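Local coordinates for protein L-ornithine N(5)-monooxygenase (Pseudomonas aeruginosa, PDB 3S5W) that catalyses the NADPH- and FAD-dependent hydroxylation of L-ornithine to N(5)-hydroxyornithine, the first step in making hydroxamate siderophores such as pyoverdin, at residues T76-S79 / Q80-L83; G235-S238 / A239-F243; R288-A291 / E292-L296; R298-H301 / N302-Y305. All blocks are in the same frame, centred on the assembly; numbering follows the deposited sequence.

Interaction 1 of 4, residues T76-S79 / Q80-L83; sequences TLVS and QSEL. With FAD (flavin-adenine dinucleotide), chain C.
The flavin-binding loop between strand 61-65 and helix 103-109 bends sharply where S81 reaches back to the carbonyl of V78, a compact example of a side chain holding a turn in non-regular backbone. The S81 hydroxyl donates to V78 O across a short OG–O distance of 2.5 Å. It arrives in the carbonyl plane, with a C=O...OG angle of 147°. A chi1 of 53° sets OG between the backbone N and carbonyl carbon of S81 itself, turned back to the preceding residues. A long, weak bond from S81 N to S79 O, 3.5 Å, adds little to this grip. Just upstream, L77 is the centre of an inverse gamma turn, in which V78 N makes a weak bond to T76 O. The V78 side chain packs against the turn through CG2, 3.4 Å from Q80 O and 4.1 Å from S81 CB.

T76 and L83, at the two ends of 76-83, both meet the isoalloxazine of FAD. T76 OG1 approaches the flavin methyl C7M at 3.4 Å, while L83 CD1 sits 3.6 Å from the carbonyl oxygen O4, at the pyrimidine side. The T76 hydroxyl is already engaged in hydrogen bonds with H73 O and R126 NH1, so its meeting with the flavin methyl is one of packing. Around the bend, helix 126-137 receives L77 on R126 and N130 and S81 on R126, whereas helix 237-249 is met by V78 at D245.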
# COMPACT_ATOMS: atom_id res chain seq x y z
N THR A 76 4.48 9.91 2.40
CA THR A 76 4.31 10.14 0.94
C THR A 76 3.30 11.26 0.66
O THR A 76 3.01 11.53 -0.52
CB THR A 76 3.85 8.89 0.19
OG1 THR A 76 2.49 8.53 0.54
CG2 THR A 76 4.80 7.71 0.43
N LEU A 77 2.78 11.89 1.72
CA LEU A 77 1.67 12.85 1.55
C LEU A 77 2.19 14.23 1.14
O LEU A 77 2.09 15.22 1.90
CB LEU A 77 0.78 12.90 2.80
CG LEU A 77 0.08 11.58 3.16
CD1 LEU A 77 -0.62 11.63 4.56
CD2 LEU A 77 -0.95 11.23 2.07
N VAL A 78 2.76 14.29 -0.05
CA VAL A 78 3.29 15.55 -0.57
C VAL A 78 2.12 16.40 -1.07
O VAL A 78 1.00 15.90 -1.27
CB VAL A 78 4.36 15.36 -1.70
CG1 VAL A 78 5.54 14.55 -1.17
CG2 VAL A 78 3.76 14.63 -2.91
N SER A 79 2.40 17.68 -1.26
CA SER A 79 1.39 18.65 -1.67
C SER A 79 0.63 18.19 -2.95
O SER A 79 -0.60 18.25 -2.98
CB SER A 79 2.06 20.03 -1.83
OG SER A 79 1.17 20.92 -2.45
N GLN A 80 1.35 17.73 -3.97
CA GLN A 80 0.70 17.11 -5.16
C GLN A 80 0.64 15.57 -5.03
O GLN A 80 1.55 14.83 -5.49
CB GLN A 80 1.33 17.54 -6.50
CG GLN A 80 0.74 16.82 -7.78
CD GLN A 80 -0.75 17.11 -8.00
OE1 GLN A 80 -1.18 18.27 -7.95
NE2 GLN A 80 -1.55 16.06 -8.24
N SER A 81 -0.45 15.11 -4.41
CA SER A 81 -0.69 13.69 -4.28
C SER A 81 -2.20 13.48 -4.28
O SER A 81 -2.85 13.54 -3.24
CB SER A 81 0.00 13.10 -3.05
OG SER A 81 -0.32 13.80 -1.86
N GLU A 82 -2.74 13.31 -5.48
CA GLU A 82 -4.15 13.06 -5.72
C GLU A 82 -4.46 11.57 -5.54
O GLU A 82 -3.70 10.72 -5.98
CB GLU A 82 -4.48 13.48 -7.16
CG GLU A 82 -5.94 13.72 -7.42
CD GLU A 82 -6.18 14.35 -8.80
OE1 GLU A 82 -6.09 13.64 -9.83
OE2 GLU A 82 -6.44 15.57 -8.84
N LEU A 83 -5.59 11.27 -4.94
CA LEU A 83 -6.08 9.91 -4.82
C LEU A 83 -6.25 9.32 -6.23
O LEU A 83 -6.70 10.00 -7.09
CB LEU A 83 -7.40 9.91 -4.07
CG LEU A 83 -7.99 8.63 -3.50
CD1 LEU A 83 -7.18 8.09 -2.39
CD2 LEU A 83 -9.43 8.82 -3.07
PA FAD C . -1.78 -0.51 4.62
O1A FAD C . -0.40 -0.57 4.09
O2A FAD C . -2.55 0.78 4.32
O5B FAD C . -1.76 -0.70 6.24
C5B FAD C . -0.94 -1.70 6.81
C4B FAD C . -0.83 -1.32 8.27
O4B FAD C . -0.14 -2.35 8.92
C3B FAD C . 0.01 -0.05 8.44
O3B FAD C . -0.74 0.94 9.11
C2B FAD C . 1.23 -0.51 9.25
O2B FAD C . 1.57 0.42 10.28
C1B FAD C . 0.72 -1.77 9.89
N9A FAD C . 1.73 -2.80 10.14
C8A FAD C . 2.65 -3.34 9.25
N7A FAD C . 3.33 -4.32 9.91
C5A FAD C . 2.83 -4.42 11.17
C6A FAD C . 3.14 -5.24 12.25
N6A FAD C . 3.93 -6.32 12.07
N1A FAD C . 2.43 -5.07 13.44
C2A FAD C . 1.43 -4.14 13.57
N3A FAD C . 1.11 -3.32 12.50
C4A FAD C . 1.81 -3.46 11.32
N1 FAD C . -4.79 2.47 -3.37
C2 FAD C . -5.89 3.05 -4.00
O2 FAD C . -6.89 2.38 -4.22
N3 FAD C . -5.87 4.37 -4.37
C4 FAD C . -4.78 5.17 -4.13
O4 FAD C . -4.82 6.37 -4.45
C4X FAD C . -3.65 4.59 -3.51
N5 FAD C . -2.52 5.36 -3.27
C5X FAD C . -1.41 4.78 -2.67
C6 FAD C . -0.28 5.57 -2.44
C7 FAD C . 0.85 5.03 -1.84
C7M FAD C . 2.04 5.93 -1.63
C8 FAD C . 0.86 3.68 -1.50
C8M FAD C . 2.04 3.02 -0.85
C9 FAD C . -0.26 2.89 -1.73
C9A FAD C . -1.42 3.43 -2.30
N10 FAD C . -2.56 2.65 -2.54
C10 FAD C . -3.66 3.23 -3.16
C1' FAD C . -2.61 1.19 -2.23
C2' FAD C . -2.71 0.86 -0.72
O2' FAD C . -2.11 -0.43 -0.61
C3' FAD C . -4.17 0.81 -0.30
O3' FAD C . -4.85 2.05 -0.57
C4' FAD C . -4.32 0.52 1.21
O4' FAD C . -3.47 1.40 1.94
C5' FAD C . -4.11 -0.96 1.62
O5' FAD C . -4.62 -1.11 2.93
P FAD C . -4.05 -2.19 3.99
O1P FAD C . -4.77 -1.89 5.28
O2P FAD C . -4.25 -3.55 3.37
O3P FAD C . -2.50 -1.83 4.09

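Interaction 2 of 4, residues G235-S238 / A239-F243; sequences GGQS and AAEAF. With NAP (NADP nicotinamide-adenine-dinucleotide phosphate), chain F.
Q237 and E241, one helical turn apart, meet obliquely on the first turns of helix 237-249, which follows the glycine-rich turn of a Rossmann-type beta-alpha-beta unit between strands 228-233 and 253-258. Their flat ends are nearly perpendicular, the amide and carboxylate planes standing 85° apart. Q237 NE2 donates to E241 OE2 at 2.9 Å in an almost straight bond of 170°. The carboxylate oxygen lies in the amide plane of Q237, yet is itself met from above the carboxylate plane. A bend at chi2 of Q237 turns the amide along the helix, whereas E241 runs extended to meet it. Each group has a second partner: Q237 OE1 accepts from D309 N, and E241 OE1 forms a salt bridge with R126.

The helix itself is regular from its first turn, with A240 N bonded to G236 O at 3.0 Å and A242 N to S238 O at 2.9 Å. G236 occupies the N-cap position, and the absence of a side chain lets the NADP+ pyrophosphate come close to the helix start, where the helix dipole would probably favour its negative charge. The small A239 packs on I232 and M257, bringing the helix close to the sheet. The S238 hydroxyl also reaches phosphate oxygen O1N, but in one of two modelled conformers, so that bond is less certain. The backbone grips the cofactor at two levels: G235 N donates to ribose O3B at 2.8 Å, and S238 N to phosphate O2N at 3.1 Å, with an N-H...O angle of 169°.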
# COMPACT_ATOMS: atom_id res chain seq x y z
N GLY A 235 9.81 4.93 -12.61
CA GLY A 235 9.04 5.66 -13.63
C GLY A 235 7.55 5.52 -13.43
O GLY A 235 6.81 5.75 -14.37
N GLY A 236 7.12 5.17 -12.21
CA GLY A 236 5.72 5.01 -11.91
C GLY A 236 5.21 6.25 -11.20
O GLY A 236 5.88 7.28 -11.16
N GLN A 237 4.03 6.13 -10.64
CA GLN A 237 3.33 7.26 -10.01
C GLN A 237 4.18 7.86 -8.90
O GLN A 237 4.27 9.09 -8.80
CB GLN A 237 1.97 6.78 -9.46
CG GLN A 237 1.08 7.87 -8.82
CD GLN A 237 0.55 8.84 -9.84
OE1 GLN A 237 0.44 8.51 -11.02
NE2 GLN A 237 0.18 10.04 -9.39
N SER A 238 4.82 7.02 -8.08
CA SER A 238 5.61 7.53 -6.96
C SER A 238 6.80 8.33 -7.44
O SER A 238 7.07 9.40 -6.91
CB SER A 238 6.06 6.44 -5.99
OG SER A 238 4.95 5.87 -5.38
N ALA A 239 7.51 7.81 -8.46
CA ALA A 239 8.64 8.56 -9.07
C ALA A 239 8.17 9.92 -9.62
O ALA A 239 8.81 10.94 -9.39
CB ALA A 239 9.27 7.76 -10.18
N ALA A 240 7.05 9.91 -10.33
CA ALA A 240 6.46 11.14 -10.90
C ALA A 240 6.08 12.14 -9.79
O ALA A 240 6.31 13.34 -9.94
CB ALA A 240 5.23 10.81 -11.73
N GLU A 241 5.50 11.64 -8.71
CA GLU A 241 5.12 12.56 -7.60
C GLU A 241 6.35 13.13 -6.91
O GLU A 241 6.40 14.31 -6.61
CB GLU A 241 4.21 11.84 -6.60
CG GLU A 241 2.79 11.66 -7.20
CD GLU A 241 1.76 11.05 -6.26
OE1 GLU A 241 2.13 10.63 -5.12
OE2 GLU A 241 0.56 11.00 -6.65
N ALA A 242 7.34 12.27 -6.66
CA ALA A 242 8.63 12.73 -6.11
C ALA A 242 9.26 13.79 -7.00
O ALA A 242 9.71 14.86 -6.53
CB ALA A 242 9.59 11.54 -5.94
N PHE A 243 9.31 13.53 -8.31
CA PHE A 243 9.87 14.52 -9.20
C PHE A 243 9.16 15.87 -9.14
O PHE A 243 9.80 16.90 -9.13
CB PHE A 243 9.83 14.03 -10.66
CG PHE A 243 10.40 15.03 -11.62
CD1 PHE A 243 11.79 15.16 -11.77
CD2 PHE A 243 9.55 15.84 -12.40
CE1 PHE A 243 12.33 16.11 -12.67
CE2 PHE A 243 10.06 16.78 -13.30
CZ PHE A 243 11.48 16.91 -13.44
PA NAP F . 5.17 0.62 -9.31
O1A NAP F . 4.05 0.95 -10.19
O2A NAP F . 5.33 -0.80 -9.05
O5B NAP F . 6.44 1.36 -9.89
C5B NAP F . 7.67 0.81 -9.61
C4B NAP F . 8.63 1.59 -10.48
O4B NAP F . 9.89 1.20 -10.01
C3B NAP F . 8.51 1.17 -11.95
O3B NAP F . 8.89 2.32 -12.70
C2B NAP F . 9.61 0.10 -12.02
O2B NAP F . 10.20 0.04 -13.29
C1B NAP F . 10.67 0.64 -11.03
N9A NAP F . 11.52 -0.46 -10.56
C8A NAP F . 11.12 -1.56 -9.82
N7A NAP F . 12.19 -2.35 -9.59
C5A NAP F . 13.25 -1.80 -10.20
C6A NAP F . 14.58 -2.20 -10.31
N6A NAP F . 14.99 -3.34 -9.77
N1A NAP F . 15.44 -1.41 -11.02
C2A NAP F . 15.05 -0.23 -11.60
N3A NAP F . 13.73 0.17 -11.49
C4A NAP F . 12.85 -0.61 -10.82
O3 NAP F . 5.09 1.44 -7.92
PN NAP F . 4.56 2.94 -7.52
O1N NAP F . 4.93 3.11 -6.08
O2N NAP F . 5.02 4.00 -8.48
O5D NAP F . 2.99 2.63 -7.66
C5D NAP F . 1.96 3.37 -8.26
C4D NAP F . 0.80 3.02 -7.34
O4D NAP F . -0.18 4.00 -7.16
C3D NAP F . -0.04 1.79 -7.68
O3D NAP F . 0.73 0.61 -7.70
C2D NAP F . -1.09 1.90 -6.57
O2D NAP F . -0.82 1.20 -5.36
C1D NAP F . -1.13 3.40 -6.28
P2B NAP F . 9.86 -1.11 -14.38
O1X NAP F . 11.06 -0.98 -15.31
O2X NAP F . 8.54 -0.66 -14.97
O3X NAP F . 9.73 -2.43 -13.68

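Interaction 3 of 4, residues R288-A291 / E292-L296; sequences REHA and ERERL
H290 and E294 are joined at the start of helix 290-299 by a short His-carboxylate hydrogen bond, ND1 to OE2 at 2.6 Å. The bond is bent: the carboxylate oxygen lies somewhat off the imidazole plane and is approached from above the carboxylate plane, with the two planes 74° apart. Elsewhere on the same helix, R295 takes E292 side-on with two nitrogens, NE to OE1 at 2.9 Å and NH2 to OE2 at 3.0 Å, each on the syn side but tilted about 30° out of the carboxylate plane. R295 NH1 goes on to E299, so the arginine ties two acidic residues along the helix. R293 turns to other company, with a salt bridge to E395 and a cation-pi contact with Y286.

The backbone starts the helix at E289, the N-cap, whose O accepts R293 N at 2.9 Å. Packing outside these bonds is aliphatic: R288 and E292 run side by side with their CG atoms 3.8 Å apart, and R288 CG also touches L296 CD1 at 4.2 Å. With acids and bases mixed on a largely exposed helix, solvent probably weakens these bonds. The E294 carboxylate would also tend to favour a protonated H290.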
# COMPACT_ATOMS: atom_id res chain seq x y z
N ARG A 288 -10.64 -18.89 -12.65
CA ARG A 288 -9.76 -19.25 -13.78
C ARG A 288 -8.60 -20.12 -13.35
O ARG A 288 -8.19 -20.08 -12.20
CB ARG A 288 -9.22 -18.02 -14.52
CG ARG A 288 -10.29 -17.17 -15.19
CD ARG A 288 -11.29 -18.01 -15.95
NE ARG A 288 -12.03 -17.20 -16.90
CZ ARG A 288 -13.32 -17.38 -17.19
NH1 ARG A 288 -14.02 -18.33 -16.59
NH2 ARG A 288 -13.90 -16.58 -18.08
N GLU A 289 -8.09 -20.91 -14.30
CA GLU A 289 -6.89 -21.71 -14.05
C GLU A 289 -5.68 -20.80 -14.02
O GLU A 289 -5.75 -19.66 -14.50
CB GLU A 289 -6.75 -22.81 -15.10
CG GLU A 289 -7.99 -23.66 -15.17
CD GLU A 289 -7.73 -25.07 -15.62
OE1 GLU A 289 -7.87 -25.97 -14.76
OE2 GLU A 289 -7.38 -25.27 -16.81
N HIS A 290 -4.58 -21.30 -13.47
CA HIS A 290 -3.42 -20.47 -13.18
C HIS A 290 -2.79 -19.76 -14.40
O HIS A 290 -2.41 -18.59 -14.29
CB HIS A 290 -2.41 -21.22 -12.27
CG HIS A 290 -1.13 -21.60 -12.94
ND1 HIS A 290 0.02 -20.84 -12.82
CD2 HIS A 290 -0.79 -22.68 -13.69
CE1 HIS A 290 1.00 -21.42 -13.49
NE2 HIS A 290 0.53 -22.54 -14.03
N ALA A 291 -2.71 -20.43 -15.56
CA ALA A 291 -2.14 -19.80 -16.76
C ALA A 291 -2.99 -18.61 -17.23
O ALA A 291 -2.45 -17.56 -17.65
CB ALA A 291 -1.97 -20.84 -17.91
N GLU A 292 -4.31 -18.76 -17.12
CA GLU A 292 -5.25 -17.74 -17.54
C GLU A 292 -5.31 -16.56 -16.55
O GLU A 292 -5.43 -15.40 -16.96
CB GLU A 292 -6.64 -18.34 -17.74
CG GLU A 292 -7.76 -17.32 -18.06
CD GLU A 292 -7.58 -16.59 -19.40
OE1 GLU A 292 -6.60 -16.84 -20.14
OE2 GLU A 292 -8.44 -15.74 -19.69
N ARG A 293 -5.24 -16.86 -15.25
CA ARG A 293 -5.08 -15.79 -14.23
C ARG A 293 -3.85 -14.93 -14.52
O ARG A 293 -3.93 -13.70 -14.48
CB ARG A 293 -4.93 -16.37 -12.81
CG ARG A 293 -6.14 -17.06 -12.21
CD ARG A 293 -5.73 -17.61 -10.84
NE ARG A 293 -6.82 -18.21 -10.08
CZ ARG A 293 -6.64 -18.82 -8.90
NH1 ARG A 293 -5.43 -18.89 -8.37
NH2 ARG A 293 -7.67 -19.34 -8.26
N GLU A 294 -2.71 -15.57 -14.81
CA GLU A 294 -1.48 -14.84 -15.10
C GLU A 294 -1.54 -14.01 -16.38
O GLU A 294 -0.95 -12.93 -16.45
CB GLU A 294 -0.26 -15.78 -15.09
CG GLU A 294 0.01 -16.31 -13.66
CD GLU A 294 0.77 -17.62 -13.63
OE1 GLU A 294 1.44 -17.92 -14.64
OE2 GLU A 294 0.71 -18.35 -12.59
N ARG A 295 -2.24 -14.53 -17.39
CA ARG A 295 -2.49 -13.82 -18.65
C ARG A 295 -3.33 -12.53 -18.41
O ARG A 295 -2.97 -11.45 -18.90
CB ARG A 295 -3.20 -14.73 -19.68
CG ARG A 295 -3.14 -14.18 -21.13
CD ARG A 295 -4.22 -14.73 -22.08
NE ARG A 295 -5.61 -14.53 -21.63
CZ ARG A 295 -6.28 -13.37 -21.62
NH1 ARG A 295 -5.72 -12.23 -22.00
NH2 ARG A 295 -7.54 -13.36 -21.20
N LEU A 296 -4.44 -12.67 -17.70
CA LEU A 296 -5.29 -11.51 -17.31
C LEU A 296 -4.48 -10.45 -16.57
O LEU A 296 -4.56 -9.26 -16.89
CB LEU A 296 -6.50 -11.94 -16.48
CG LEU A 296 -7.62 -12.72 -17.20
CD1 LEU A 296 -8.44 -13.52 -16.18
CD2 LEU A 296 -8.51 -11.79 -18.07

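Interaction 4 of 4, residues R298-H301 / N302-Y305; sequences REYH and NTNY. With NAP (NADP nicotinamide-adenine-dinucleotide phosphate), chain F; ONH (N~5~-hydroxy-L-ornithine), chain E.
H301 and Y300 offer their carbonyl oxygens to the residues that follow, folding the chain back on itself where helix 290-299 gives way to loop. H301 O accepts Y305 N at 2.9 Å, nearly in line with the C=O bond, and also N304 N at 3.2 Å, which comes from above the carbonyl plane. Y300 O is likewise doubly engaged, by T303 N at 3.1 Å and by T303 OG1 at 2.6 Å. The threonine hydroxyl thus reinforces the turn made by its own backbone, while a water bridges E299 O and N302 N.

This turn belongs to the active site, for N304 binds both substrate and NADP+, and Y305 binds NADP+. N304 OD1 accepts from NE of the bound hydroxyornithine at 2.8 Å, and N304 O accepts from the ribose hydroxyl O3D of the cofactor at 3.0 Å. The asparagine's ND2 lies over one face of the Y305 ring, offset toward its rim.

Across the turn, Y305 CB sits over one face of the H301 imidazole in a CH-pi contact, 3.6 Å from the ring centroid. The two rings are close to parallel, 25° between planes, but slid apart, with centroids 5.0 Å from each other, so they barely overlap. The H301 ring, its CG anti to the backbone N (chi1 -162°), is thereby turned to present that face to Y305 CB. A second water links H301 ND1 to Y305 O. At the far end of the tyrosine, OH is hydrogen-bonded to Q419 NE2. Y300 and T303 meet more loosely, the CG2 methyl at the edge of the phenol ring, and both rest on V273.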
# COMPACT_ATOMS: atom_id res chain seq x y z
N ARG A 298 -1.18 -9.92 -16.64
CA ARG A 298 -0.27 -9.31 -17.61
C ARG A 298 -1.03 -8.32 -18.52
O ARG A 298 -0.56 -7.19 -18.73
CB ARG A 298 0.35 -10.42 -18.47
CG ARG A 298 1.71 -10.13 -19.09
CD ARG A 298 2.58 -11.43 -19.16
NE ARG A 298 1.85 -12.55 -19.77
CZ ARG A 298 1.62 -13.74 -19.21
NH1 ARG A 298 2.07 -14.04 -18.00
NH2 ARG A 298 0.91 -14.64 -19.88
N GLU A 299 -2.19 -8.74 -19.05
CA GLU A 299 -2.98 -7.88 -19.95
C GLU A 299 -3.32 -6.52 -19.32
O GLU A 299 -3.31 -5.49 -19.99
CB GLU A 299 -4.28 -8.58 -20.37
CG GLU A 299 -5.08 -7.81 -21.48
CD GLU A 299 -6.45 -8.43 -21.83
OE1 GLU A 299 -6.70 -9.61 -21.49
OE2 GLU A 299 -7.31 -7.72 -22.44
N TYR A 300 -3.67 -6.54 -18.04
CA TYR A 300 -4.17 -5.34 -17.35
C TYR A 300 -3.13 -4.74 -16.39
O TYR A 300 -3.49 -3.96 -15.51
CB TYR A 300 -5.46 -5.68 -16.60
CG TYR A 300 -6.66 -5.89 -17.53
CD1 TYR A 300 -7.43 -4.80 -17.94
CD2 TYR A 300 -7.00 -7.16 -18.00
CE1 TYR A 300 -8.51 -4.96 -18.79
CE2 TYR A 300 -8.11 -7.34 -18.84
CZ TYR A 300 -8.85 -6.23 -19.24
OH TYR A 300 -9.95 -6.37 -20.07
N HIS A 301 -1.87 -5.12 -16.56
CA HIS A 301 -0.79 -4.64 -15.70
C HIS A 301 -0.75 -3.10 -15.66
O HIS A 301 -0.52 -2.52 -14.59
CB HIS A 301 0.56 -5.18 -16.19
CG HIS A 301 1.67 -5.11 -15.18
ND1 HIS A 301 2.81 -4.34 -15.37
CD2 HIS A 301 1.84 -5.75 -14.00
CE1 HIS A 301 3.62 -4.50 -14.33
NE2 HIS A 301 3.05 -5.34 -13.49
N ASN A 302 -1.03 -2.46 -16.80
CA ASN A 302 -0.94 -1.01 -16.93
C ASN A 302 -2.13 -0.21 -16.35
O ASN A 302 -2.21 1.01 -16.52
CB ASN A 302 -0.66 -0.61 -18.40
CG ASN A 302 -1.88 -0.64 -19.25
OD1 ASN A 302 -2.80 -1.43 -19.02
ND2 ASN A 302 -1.93 0.25 -20.27
N THR A 303 -3.06 -0.89 -15.71
CA THR A 303 -4.11 -0.20 -14.92
C THR A 303 -3.56 0.16 -13.54
O THR A 303 -4.13 0.96 -12.82
CB THR A 303 -5.30 -1.13 -14.68
OG1 THR A 303 -4.85 -2.29 -13.97
CG2 THR A 303 -5.94 -1.54 -16.01
N ASN A 304 -2.41 -0.43 -13.18
CA ASN A 304 -1.93 -0.24 -11.81
C ASN A 304 -0.42 -0.15 -11.58
O ASN A 304 -0.02 0.43 -10.58
CB ASN A 304 -2.51 -1.33 -10.90
CG ASN A 304 -2.35 -0.97 -9.40
OD1 ASN A 304 -2.86 0.05 -8.94
ND2 ASN A 304 -1.60 -1.81 -8.65
N TYR A 305 0.40 -0.73 -12.44
CA TYR A 305 1.83 -0.81 -12.18
C TYR A 305 2.63 -0.13 -13.27
O TYR A 305 2.27 -0.27 -14.47
CB TYR A 305 2.27 -2.29 -12.09
CG TYR A 305 1.66 -3.02 -10.93
CD1 TYR A 305 2.12 -2.79 -9.62
CD2 TYR A 305 0.64 -3.98 -11.12
CE1 TYR A 305 1.58 -3.45 -8.54
CE2 TYR A 305 0.08 -4.66 -10.03
CZ TYR A 305 0.56 -4.39 -8.74
OH TYR A 305 0.05 -5.03 -7.63
PA NAP F . 5.17 0.62 -9.31
O1A NAP F . 4.05 0.95 -10.19
O2A NAP F . 5.33 -0.80 -9.05
O5B NAP F . 6.44 1.36 -9.89
C5B NAP F . 7.67 0.81 -9.61
C4B NAP F . 8.63 1.59 -10.48
O4B NAP F . 9.89 1.20 -10.01
C3B NAP F . 8.51 1.17 -11.95
O3B NAP F . 8.89 2.32 -12.70
C2B NAP F . 9.61 0.10 -12.02
O2B NAP F . 10.20 0.04 -13.29
C1B NAP F . 10.67 0.64 -11.03
N9A NAP F . 11.52 -0.46 -10.56
C8A NAP F . 11.12 -1.56 -9.82
N7A NAP F . 12.19 -2.35 -9.59
C5A NAP F . 13.25 -1.80 -10.20
C6A NAP F . 14.58 -2.20 -10.31
N6A NAP F . 14.99 -3.34 -9.77
N1A NAP F . 15.44 -1.41 -11.02
C2A NAP F . 15.05 -0.23 -11.60
N3A NAP F . 13.73 0.17 -11.49
C4A NAP F . 12.85 -0.61 -10.82
O3 NAP F . 5.09 1.44 -7.92
PN NAP F . 4.56 2.94 -7.52
O1N NAP F . 4.93 3.11 -6.08
O2N NAP F . 5.02 4.00 -8.48
O5D NAP F . 2.99 2.63 -7.66
C5D NAP F . 1.96 3.37 -8.26
C4D NAP F . 0.80 3.02 -7.34
O4D NAP F . -0.18 4.00 -7.16
C3D NAP F . -0.04 1.79 -7.68
O3D NAP F . 0.73 0.61 -7.70
C2D NAP F . -1.09 1.90 -6.57
O2D NAP F . -0.82 1.20 -5.36
C1D NAP F . -1.13 3.40 -6.28
P2B NAP F . 9.86 -1.11 -14.38
O1X NAP F . 11.06 -0.98 -15.31
O2X NAP F . 8.54 -0.66 -14.97
O3X NAP F . 9.73 -2.43 -13.68
C ONH E . -10.28 1.54 -9.62
N ONH E . -8.75 2.30 -11.40
O ONH E . -11.09 2.35 -10.14
CA ONH E . -8.86 1.56 -10.12
CB ONH E . -7.93 2.11 -9.03
CD ONH E . -5.58 2.57 -8.45
NE ONH E . -4.25 2.46 -8.97
CG ONH E . -6.50 2.02 -9.52
OZ ONH E . -3.28 3.26 -8.41
OXT ONH E . -10.57 0.72 -8.70
O HOH W 1 -0.65 -3.87 -19.39
O HOH W 2 2.53 -1.47 -16.89

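In the fold
Interactions 1 and 2 are buried and touch each other: S81 CA and Q80 O pack on the E241 side chain, joining the flavin loop to helix 237-249. Interaction 4 is partly buried and shares NADP+ with interaction 2, about 6 Å away at the nearest atoms. Interaction 3 is a surface contact and adjoins interaction 4 through helix 290-299, the first using the helix start and the second its end. The chemistry follows the burial: a hydroxyl-to-carbonyl bond in 76-83; helix bonds, cofactor grips and a buried acid paired with an outside arginine in 235-243; backbone turns with water and aromatic contacts in 298-305; and exposed ion pairs in 288-296.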